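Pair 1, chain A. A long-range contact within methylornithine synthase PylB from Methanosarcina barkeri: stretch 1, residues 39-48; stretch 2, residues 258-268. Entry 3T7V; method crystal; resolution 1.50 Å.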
# COMPACT_ATOMS: atom_id res chain seq x y z
N GLY A 39 22.04 13.64 -8.24
CA GLY A 39 21.54 13.68 -6.85
C GLY A 39 20.50 12.59 -6.58
O GLY A 39 20.60 11.90 -5.57
N LEU A 40 19.51 12.45 -7.48
CA LEU A 40 18.49 11.43 -7.32
C LEU A 40 19.08 10.06 -7.40
O LEU A 40 18.72 9.20 -6.58
CB LEU A 40 17.33 11.63 -8.33
CG LEU A 40 16.46 12.87 -8.06
CD1 LEU A 40 15.55 13.09 -9.28
CD2 LEU A 40 15.65 12.73 -6.76
N GLU A 41 20.03 9.83 -8.31
CA GLU A 41 20.67 8.50 -8.38
C GLU A 41 21.48 8.19 -7.09
O GLU A 41 21.50 7.04 -6.64
CB GLU A 41 21.55 8.36 -9.65
CG GLU A 41 22.08 6.98 -9.83
CD GLU A 41 20.97 5.93 -9.70
OE1 GLU A 41 19.99 6.00 -10.51
OE2 GLU A 41 21.03 5.06 -8.77
N ARG A 42 22.08 9.20 -6.46
CA ARG A 42 22.81 8.94 -5.23
C ARG A 42 21.83 8.61 -4.09
O ARG A 42 22.11 7.75 -3.22
CB ARG A 42 23.81 10.07 -4.86
CG ARG A 42 23.30 11.29 -4.19
CD ARG A 42 24.26 11.72 -3.08
NE ARG A 42 23.74 12.86 -2.33
CZ ARG A 42 22.67 12.83 -1.54
NH1 ARG A 42 21.98 11.72 -1.37
NH2 ARG A 42 22.30 13.94 -0.92
N LEU A 43 20.66 9.22 -4.12
CA LEU A 43 19.60 8.93 -3.11
C LEU A 43 19.07 7.49 -3.31
O LEU A 43 18.99 6.73 -2.31
CB LEU A 43 18.47 9.96 -3.25
CG LEU A 43 17.24 9.66 -2.41
CD1 LEU A 43 17.57 9.53 -0.90
CD2 LEU A 43 16.10 10.63 -2.71
N TYR A 44 18.75 7.12 -4.55
CA TYR A 44 18.29 5.73 -4.81
C TYR A 44 19.34 4.70 -4.42
O TYR A 44 19.04 3.73 -3.81
CB TYR A 44 17.91 5.51 -6.27
CG TYR A 44 16.93 6.54 -6.84
CD1 TYR A 44 15.93 7.16 -6.01
CD2 TYR A 44 16.90 6.85 -8.20
CE1 TYR A 44 15.05 8.09 -6.54
CE2 TYR A 44 16.01 7.74 -8.71
CZ TYR A 44 15.09 8.35 -7.89
OH TYR A 44 14.27 9.28 -8.47
N SER A 45 20.61 4.97 -4.77
CA SER A 45 21.70 4.06 -4.42
C SER A 45 21.83 3.90 -2.91
O SER A 45 22.03 2.79 -2.42
CB SER A 45 23.04 4.63 -4.98
OG SER A 45 24.07 3.73 -4.63
N ALA A 46 21.71 4.99 -2.14
CA ALA A 46 21.78 4.87 -0.69
C ALA A 46 20.65 3.97 -0.15
O ALA A 46 20.84 3.14 0.76
CB ALA A 46 21.74 6.28 -0.02
N ALA A 47 19.44 4.25 -0.63
CA ALA A 47 18.32 3.41 -0.17
C ALA A 47 18.49 1.94 -0.60
O ALA A 47 18.13 1.05 0.17
CB ALA A 47 17.02 4.00 -0.74
N ARG A 48 19.00 1.66 -1.79
CA ARG A 48 19.23 0.25 -2.13
C ARG A 48 20.31 -0.37 -1.21
O ARG A 48 20.19 -1.54 -0.86
CB ARG A 48 19.68 0.14 -3.58
CG ARG A 48 18.63 0.46 -4.63
CD ARG A 48 19.03 -0.03 -6.03
NE ARG A 48 20.29 0.61 -6.51
CZ ARG A 48 20.35 1.75 -7.18
NH1 ARG A 48 19.24 2.46 -7.43
NH2 ARG A 48 21.55 2.19 -7.57
N GLU A 258 7.05 10.08 -5.91
CA GLU A 258 6.97 8.86 -5.15
C GLU A 258 8.37 8.17 -5.02
O GLU A 258 8.67 7.63 -3.98
CB GLU A 258 5.95 7.98 -5.84
CG GLU A 258 5.72 6.65 -5.14
CD GLU A 258 4.82 5.75 -5.94
OE1 GLU A 258 4.01 6.28 -6.80
OE2 GLU A 258 4.88 4.50 -5.71
N LEU A 259 9.22 8.18 -6.07
CA LEU A 259 10.49 7.49 -5.93
C LEU A 259 11.39 8.10 -4.88
O LEU A 259 12.03 7.41 -4.11
CB LEU A 259 11.23 7.45 -7.27
CG LEU A 259 10.42 6.95 -8.48
CD1 LEU A 259 11.40 7.04 -9.68
CD2 LEU A 259 10.02 5.51 -8.20
N LYS A 260 11.44 9.44 -4.86
CA LYS A 260 12.20 10.15 -3.82
C LYS A 260 11.68 9.79 -2.43
O LYS A 260 12.43 9.56 -1.50
CB LYS A 260 12.06 11.69 -4.08
CG LYS A 260 12.95 12.58 -3.28
CD LYS A 260 13.32 13.89 -4.12
CE LYS A 260 12.07 14.47 -4.69
NZ LYS A 260 12.34 15.91 -5.00
N ILE A 261 10.36 9.74 -2.29
CA ILE A 261 9.84 9.50 -0.96
C ILE A 261 10.03 8.05 -0.55
O ILE A 261 10.26 7.75 0.61
CB ILE A 261 8.36 9.90 -0.86
CG1 ILE A 261 8.27 11.46 -1.03
CG2 ILE A 261 7.68 9.49 0.47
CD1 ILE A 261 6.86 11.86 -1.31
N ILE A 262 9.96 7.11 -1.52
CA ILE A 262 10.31 5.67 -1.21
C ILE A 262 11.73 5.57 -0.63
O ILE A 262 11.96 4.88 0.35
CB ILE A 262 10.12 4.75 -2.41
CG1 ILE A 262 8.65 4.54 -2.70
CG2 ILE A 262 10.83 3.42 -2.16
CD1 ILE A 262 8.42 3.85 -4.03
N SER A 263 12.66 6.30 -1.31
CA SER A 263 14.04 6.23 -0.79
C SER A 263 14.14 6.85 0.59
O SER A 263 14.79 6.30 1.46
CB SER A 263 14.98 6.96 -1.71
OG SER A 263 14.98 6.37 -2.99
N VAL A 264 13.45 7.97 0.83
CA VAL A 264 13.48 8.57 2.15
C VAL A 264 12.84 7.63 3.18
O VAL A 264 13.35 7.46 4.30
CB VAL A 264 12.74 9.94 2.11
CG1 VAL A 264 12.56 10.45 3.52
CG2 VAL A 264 13.63 10.94 1.33
N LEU A 265 11.73 6.94 2.80
CA LEU A 265 11.12 5.98 3.75
C LEU A 265 12.09 4.87 4.08
O LEU A 265 12.09 4.36 5.21
CB LEU A 265 9.86 5.31 3.09
CG LEU A 265 8.63 6.27 3.12
CD1 LEU A 265 7.50 5.63 2.26
CD2 LEU A 265 8.11 6.55 4.51
N ARG A 266 12.83 4.42 3.07
CA ARG A 266 13.82 3.32 3.36
C ARG A 266 14.91 3.81 4.32
O ARG A 266 15.38 3.03 5.18
CB ARG A 266 14.42 2.81 2.07
CG ARG A 266 15.53 1.75 2.20
CD ARG A 266 15.07 0.55 3.02
NE ARG A 266 14.06 -0.20 2.29
CZ ARG A 266 13.21 -1.07 2.86
NH1 ARG A 266 13.22 -1.32 4.14
NH2 ARG A 266 12.24 -1.62 2.11
N LEU A 267 15.25 5.09 4.18
CA LEU A 267 16.31 5.58 5.03
C LEU A 267 15.78 5.85 6.45
O LEU A 267 16.53 5.86 7.39
CB LEU A 267 16.94 6.85 4.40
CG LEU A 267 17.66 6.61 3.05
CD1 LEU A 267 18.15 7.92 2.41
CD2 LEU A 267 18.85 5.70 3.23
N MET A 268 14.49 6.17 6.59
CA MET A 268 13.82 6.38 7.86
C MET A 268 13.35 5.10 8.56
O MET A 268 13.29 5.07 9.79
CB MET A 268 12.56 7.26 7.71
CG MET A 268 12.91 8.69 7.35
SD MET A 268 11.32 9.62 7.30
CE MET A 268 10.76 9.55 9.05

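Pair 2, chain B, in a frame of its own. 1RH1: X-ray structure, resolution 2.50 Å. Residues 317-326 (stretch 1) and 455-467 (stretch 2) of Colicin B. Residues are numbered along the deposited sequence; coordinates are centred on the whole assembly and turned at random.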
# COMPACT_ATOMS: atom_id res chain seq x y z
N ASP B 317 6.58 11.35 8.63
CA ASP B 317 7.33 12.50 9.09
C ASP B 317 6.79 13.81 8.54
O ASP B 317 6.78 14.81 9.26
CB ASP B 317 8.80 12.32 8.72
CG ASP B 317 9.58 11.21 9.45
OD1 ASP B 317 9.01 10.47 10.27
OD2 ASP B 317 10.79 11.08 9.21
N GLU B 318 6.23 13.81 7.31
CA GLU B 318 5.64 15.02 6.74
C GLU B 318 4.39 15.39 7.54
O GLU B 318 4.23 16.54 7.94
CB GLU B 318 5.29 14.79 5.25
CG GLU B 318 4.95 16.03 4.40
CD GLU B 318 5.22 15.89 2.88
OE1 GLU B 318 4.47 16.45 2.07
OE2 GLU B 318 6.20 15.24 2.50
N LYS B 319 3.56 14.38 7.83
CA LYS B 319 2.34 14.54 8.60
C LYS B 319 2.58 15.06 10.02
O LYS B 319 1.79 15.86 10.53
CB LYS B 319 1.65 13.19 8.65
CG LYS B 319 0.35 13.05 9.43
CD LYS B 319 -0.78 13.70 8.65
CE LYS B 319 -2.04 12.82 8.72
NZ LYS B 319 -2.98 13.14 7.64
N THR B 320 3.68 14.64 10.66
CA THR B 320 3.93 15.06 12.03
C THR B 320 4.45 16.48 12.09
O THR B 320 4.12 17.18 13.05
CB THR B 320 4.96 14.12 12.77
OG1 THR B 320 6.26 14.55 12.43
CG2 THR B 320 4.82 12.66 12.40
N VAL B 321 5.24 16.97 11.11
CA VAL B 321 5.71 18.35 11.20
C VAL B 321 4.61 19.30 10.77
O VAL B 321 4.52 20.43 11.24
CB VAL B 321 6.98 18.61 10.31
CG1 VAL B 321 7.96 17.55 10.73
CG2 VAL B 321 6.79 18.50 8.82
N LEU B 322 3.71 18.84 9.90
CA LEU B 322 2.59 19.68 9.54
C LEU B 322 1.63 19.76 10.73
O LEU B 322 1.15 20.87 10.98
CB LEU B 322 1.90 19.10 8.28
CG LEU B 322 2.59 19.21 6.91
CD1 LEU B 322 1.91 18.25 5.97
CD2 LEU B 322 2.53 20.62 6.36
N THR B 323 1.39 18.68 11.51
CA THR B 323 0.46 18.81 12.64
C THR B 323 1.08 19.65 13.74
O THR B 323 0.37 20.50 14.26
CB THR B 323 0.03 17.50 13.29
OG1 THR B 323 1.17 16.93 13.90
CG2 THR B 323 -0.62 16.58 12.29
N LYS B 324 2.35 19.47 14.10
CA LYS B 324 2.97 20.37 15.05
C LYS B 324 2.95 21.81 14.51
O LYS B 324 2.65 22.71 15.29
CB LYS B 324 4.40 19.94 15.33
CG LYS B 324 5.12 20.67 16.48
CD LYS B 324 4.36 20.48 17.79
CE LYS B 324 5.13 20.79 19.07
NZ LYS B 324 5.46 22.19 19.24
N THR B 325 3.17 22.10 13.21
CA THR B 325 3.16 23.47 12.73
C THR B 325 1.82 24.13 12.94
O THR B 325 1.73 25.22 13.50
CB THR B 325 3.54 23.52 11.24
OG1 THR B 325 4.87 23.06 11.18
CG2 THR B 325 3.51 24.90 10.63
N SER B 326 0.77 23.40 12.56
CA SER B 326 -0.62 23.80 12.72
C SER B 326 -0.88 24.26 14.15
O SER B 326 -1.36 25.36 14.39
CB SER B 326 -1.48 22.62 12.39
OG SER B 326 -2.84 22.98 12.37
N MET B 455 13.91 19.93 -0.84
CA MET B 455 13.00 19.72 0.30
C MET B 455 11.56 19.79 -0.17
O MET B 455 11.21 20.62 -1.01
CB MET B 455 13.20 20.80 1.39
CG MET B 455 12.42 20.75 2.72
SD MET B 455 12.99 22.00 3.89
CE MET B 455 14.35 21.11 4.52
N ALA B 456 10.75 18.87 0.36
CA ALA B 456 9.32 18.83 0.10
C ALA B 456 8.66 20.16 0.51
O ALA B 456 8.92 20.57 1.64
CB ALA B 456 8.71 17.70 0.90
N SER B 457 7.86 20.87 -0.30
CA SER B 457 7.26 22.15 0.07
C SER B 457 6.62 22.15 1.44
O SER B 457 6.86 23.06 2.23
CB SER B 457 6.16 22.60 -0.86
OG SER B 457 6.57 23.03 -2.14
N ALA B 458 5.85 21.10 1.75
CA ALA B 458 5.23 20.97 3.06
C ALA B 458 6.26 20.98 4.19
O ALA B 458 6.08 21.77 5.12
CB ALA B 458 4.44 19.67 3.11
N VAL B 459 7.35 20.21 4.13
CA VAL B 459 8.41 20.23 5.14
C VAL B 459 9.06 21.63 5.16
O VAL B 459 9.34 22.17 6.23
CB VAL B 459 9.47 19.15 4.81
CG1 VAL B 459 10.46 19.02 5.92
CG2 VAL B 459 8.83 17.81 4.71
N ALA B 460 9.29 22.30 4.02
CA ALA B 460 9.87 23.63 4.04
C ALA B 460 8.93 24.68 4.61
O ALA B 460 9.39 25.68 5.15
CB ALA B 460 10.24 24.07 2.65
N LEU B 461 7.62 24.47 4.50
CA LEU B 461 6.65 25.37 5.10
C LEU B 461 6.67 25.20 6.61
O LEU B 461 6.62 26.19 7.34
CB LEU B 461 5.24 25.07 4.66
CG LEU B 461 4.42 26.14 3.97
CD1 LEU B 461 3.01 25.63 3.97
CD2 LEU B 461 4.47 27.50 4.66
N SER B 462 6.77 23.96 7.11
CA SER B 462 6.78 23.71 8.53
C SER B 462 7.96 24.34 9.22
O SER B 462 7.72 25.23 10.02
CB SER B 462 6.79 22.24 8.76
OG SER B 462 5.49 21.84 8.38
N LEU B 463 9.21 23.98 8.92
CA LEU B 463 10.41 24.61 9.45
C LEU B 463 10.36 26.12 9.47
O LEU B 463 10.69 26.72 10.48
CB LEU B 463 11.58 24.14 8.62
CG LEU B 463 12.98 24.61 8.83
CD1 LEU B 463 13.50 24.26 10.20
CD2 LEU B 463 13.83 23.89 7.82
N PHE B 464 9.87 26.77 8.42
CA PHE B 464 9.78 28.20 8.38
C PHE B 464 8.75 28.73 9.34
O PHE B 464 8.98 29.70 10.06
CB PHE B 464 9.42 28.63 7.00
CG PHE B 464 9.36 30.13 6.84
CD1 PHE B 464 10.53 30.88 6.91
CD2 PHE B 464 8.14 30.76 6.62
CE1 PHE B 464 10.47 32.26 6.75
CE2 PHE B 464 8.09 32.14 6.46
CZ PHE B 464 9.25 32.89 6.53
N SER B 465 7.59 28.09 9.29
CA SER B 465 6.48 28.47 10.16
C SER B 465 6.79 28.14 11.60
O SER B 465 6.56 28.98 12.45
CB SER B 465 5.22 27.77 9.74
OG SER B 465 4.92 28.09 8.39
N LEU B 466 7.31 26.95 11.91
CA LEU B 466 7.75 26.58 13.23
C LEU B 466 8.83 27.51 13.75
O LEU B 466 8.64 28.04 14.83
CB LEU B 466 8.32 25.21 13.24
CG LEU B 466 7.36 24.07 13.20
CD1 LEU B 466 8.15 22.79 13.22
CD2 LEU B 466 6.46 24.09 14.42
N THR B 467 9.94 27.76 13.03
CA THR B 467 10.99 28.67 13.49
C THR B 467 10.41 30.05 13.79
O THR B 467 10.76 30.60 14.83
CB THR B 467 12.10 28.84 12.42
OG1 THR B 467 12.64 27.55 12.15
CG2 THR B 467 13.23 29.74 12.89

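Both pairs consist of two helices packed side by side and running in roughly the same direction. The axes cross at 38° in pair 1 and 33° in pair 2. Their closest approach is 8.7 Å in pair 1 and 9.0 Å in pair 2. Fourteen central residues superpose with an RMSD of 0.5 Å over N, CA and C. The buried surface is also similar, 462 Å² in pair 1 and 469 Å² in pair 2.

The helices come close where a small residue faces a serine. In pair 1 these are A:Ala47 and A:Ser263, with A:Ala47 CA 5.2 Å from A:Ser263 CA. In pair 2 the matching residues are B:Thr325 and B:Ser462, with B:Thr325 CA 5.5 Å from B:Ser462 CA. All four CA-to-CB bonds point toward the other helix. The short side chains are compatible with this close approach.

The chemistry at this point differs. In pair 1 the contact is van der Waals: A:Ala47 CB lies 3.7 Å from A:Ser263 CB. A:Ser263 OG sits at the edge of the A:Tyr44 ring, 3.3 Å from A:Tyr44 CD1, and is hydrogen-bonded elsewhere in the structure. No hydrogen bond joins the two stretches. In pair 2 two hydroxyls meet, with B:Ser462 OG 3.1 Å from B:Thr325 OG1. B:Ser462 OG is also 3.3 Å from B:Val321 O. Each could be a weak hydrogen bond from B:Ser462 OG, but the hydroxyl has one proton, B:Ala458 O in its own helix is also within reach at 3.3 Å from B:Ser462 OG, and the choice is open. B:Thr325 OG1 donates to B:Val321 O within its own helix, at 2.7 Å.

One turn earlier, A:Leu43 matches B:Val321. A:Leu43 reaches A:Ser263 (CG to CB, 3.6 Å), A:Lys260 (CD2 to CG, 3.7 Å) and A:Leu267 (CD1 to CD1, 3.7 Å). B:Val321 is shorter, but its CA-to-CB bond points toward the partner helix. Its CG2 lies 3.6 Å from B:Ser462 OG.

The next position pairs A:Tyr44 with B:Leu322. The tyrosine extends along the partner helix, and its OH lies 3.7 Å from A:Leu259 CB. B:Leu322 meets a smaller residue at the matching place, with CD2 3.9 Å from B:Ala458 CB. Pair 1 has a large ring against leucine where pair 2 has leucine against alanine.

At the start of stretch 1, A:Leu40 matches B:Glu318. A:Leu40 CD2 packs against the aliphatic part of A:Lys260, 3.7 Å from its CD. B:Glu318 also lies against apolar groups, although its own end is a carboxylate: OE1 is 3.4 Å from B:Ala458 CB and CG is 4.3 Å from B:Val459 CG2.

Toward the other end, A:Leu267 and B:Leu466 match closely, with side-chain centres 0.5 Å apart after superposition. Both have the m, t rotamer. A:Leu267 CD2 is 4.1 Å from A:Ala47 CA, while B:Leu466 CG is 3.4 Å from B:Thr325 OG1. The neighbouring position holds A:Arg266 or B:Ser465. A:Arg266 CG lies 3.4 Å from A:Ala47 O, and B:Ser465 CB lies 3.5 Å from B:Thr325 CG2.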